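Local coordinates for protein acetyltransferase (Agrobacterium tumefaciens, PDB 2DXQ) that probably transfers an acetyl group from acetyl-coenzyme A to an acceptor that is not identified, as a member of the GNAT family, at residues His130-Tyr133 with Glu134-Gly137. Numbering follows the deposited sequence.
Sequences HAFY and ESCG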
loop_
_atom_site.group_PDB
_atom_site.type_symbol
_atom_site.label_atom_id
_atom_site.label_comp_id
_atom_site.label_asym_id
_atom_site.label_seq_id
_atom_site.Cartn_x
_atom_site.Cartn_y
_atom_site.Cartn_z
ATOM N N HIS A 130 -10.973 -9.401 12.050
ATOM C CA HIS A 130 -9.609 -9.850 12.261
ATOM C C HIS A 130 -9.488 -11.352 12.052
ATOM O O HIS A 130 -8.547 -11.805 11.409
ATOM C CB HIS A 130 -9.149 -9.478 13.672
ATOM C CG HIS A 130 -9.115 -8.003 13.923
ATOM N ND1 HIS A 130 -8.498 -7.453 15.025
ATOM C CD2 HIS A 130 -9.606 -6.964 13.207
ATOM C CE1 HIS A 130 -8.617 -6.137 14.979
ATOM N NE2 HIS A 130 -9.274 -5.814 13.878
ATOM N N ALA A 131 -10.432 -12.121 12.609
ATOM C CA ALA A 131 -10.434 -13.581 12.444
ATOM C C ALA A 131 -10.555 -13.940 10.961
ATOM O O ALA A 131 -9.945 -14.909 10.489
ATOM C CB ALA A 131 -11.596 -14.204 13.211
ATOM N N PHE A 132 -11.364 -13.163 10.245
ATOM C CA PHE A 132 -11.553 -13.384 8.820
ATOM C C PHE A 132 -10.219 -13.268 8.112
ATOM O O PHE A 132 -9.887 -14.123 7.299
ATOM C CB PHE A 132 -12.566 -12.403 8.210
ATOM C CG PHE A 132 -12.483 -12.317 6.709
ATOM C CD1 PHE A 132 -12.974 -13.357 5.910
ATOM C CD2 PHE A 132 -11.880 -11.219 6.092
ATOM C CE1 PHE A 132 -12.866 -13.303 4.511
ATOM C CE2 PHE A 132 -11.763 -11.149 4.694
ATOM C CZ PHE A 132 -12.257 -12.187 3.897
ATOM N N TYR A 133 -9.455 -12.214 8.412
ATOM C CA TYR A 133 -8.160 -12.066 7.750
ATOM C C TYR A 133 -7.195 -13.192 8.097
ATOM O O TYR A 133 -6.434 -13.644 7.237
ATOM C CB TYR A 133 -7.548 -10.685 7.999
ATOM C CG TYR A 133 -8.283 -9.598 7.228
ATOM C CD1 TYR A 133 -8.410 -9.676 5.832
ATOM C CD2 TYR A 133 -8.879 -8.528 7.889
ATOM C CE1 TYR A 133 -9.110 -8.698 5.116
ATOM C CE2 TYR A 133 -9.569 -7.522 7.173
ATOM C CZ TYR A 133 -9.675 -7.627 5.792
ATOM O OH TYR A 133 -10.361 -6.659 5.074
ATOM N N GLU A 134 -7.224 -13.655 9.347
ATOM C CA GLU A 134 -6.391 -14.794 9.732
ATOM C C GLU A 134 -6.774 -16.043 8.930
ATOM O O GLU A 134 -5.911 -16.801 8.512
ATOM C CB GLU A 134 -6.469 -15.044 11.236
ATOM C CG GLU A 134 -5.783 -13.905 12.035
ATOM C CD GLU A 134 -5.997 -13.983 13.526
ATOM O OE1 GLU A 134 -6.928 -14.693 13.967
ATOM O OE2 GLU A 134 -5.237 -13.305 14.260
ATOM N N SER A 135 -8.064 -16.212 8.678
ATOM C CA SER A 135 -8.559 -17.354 7.903
ATOM C C SER A 135 -8.128 -17.293 6.434
ATOM O O SER A 135 -8.166 -18.312 5.735
ATOM C CB SER A 135 -10.083 -17.474 8.016
ATOM O OG SER A 135 -10.782 -16.547 7.204
ATOM N N CYS A 136 -7.705 -16.109 5.978
ATOM C CA CYS A 136 -7.171 -15.920 4.622
ATOM C C CYS A 136 -5.681 -16.214 4.557
ATOM O O CYS A 136 -5.084 -16.195 3.473
ATOM C CB CYS A 136 -7.432 -14.484 4.125
ATOM S SG CYS A 136 -9.165 -14.103 3.882
ATOM N N GLY A 137 -5.074 -16.465 5.715
ATOM C CA GLY A 137 -3.634 -16.745 5.767
ATOM C C GLY A 137 -2.791 -15.618 6.346
ATOM O O GLY A 137 -1.580 -15.794 6.575
#
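With CG opposite its backbone N (chi1 163°), the ring of Phe132 leans along the helix toward its C-terminal end, and Cys136, its sulfur beside its own backbone N (chi1 -66°), sets SG over one face of that ring. The sulfur lies 4.0 Å from the Phe132 ring centroid, displaced toward the rim, where Phe132 CZ is 3.6 Å from Cys136 SG: a sulfur-aromatic contact. Ser135 turns OG back between its N and carbonyl carbon, and the hydroxyl donates a short bond of 2.6 Å from OG to Phe132 O, tilted somewhat from the carbonyl plane. Ser135 OG is also bonded to Arg100 NH1, so this side chain links the last turn to helix 98-112, whose Arg100 and Val103 pack on Phe132 and Cys136. This is the C-terminal end of helix 127-135 in the GNAT fold, closed by a Schellman motif: Gly137, at positive phi (107°), leaves the helical path, and its N bonds to Glu134 O at 2.9 Å. Regular helical bonding persists up to Ser135 N, bound to Ala131 O at 2.9 Å; Cys136 N then divides itself between Tyr133 O at 3.0 Å, approached from above the carbonyl plane, and a weak bond to Phe132 O. Glu134 runs extended back past His130 O, with CG 3.5 Å from that oxygen, and packs on Phe145 of the second subunit.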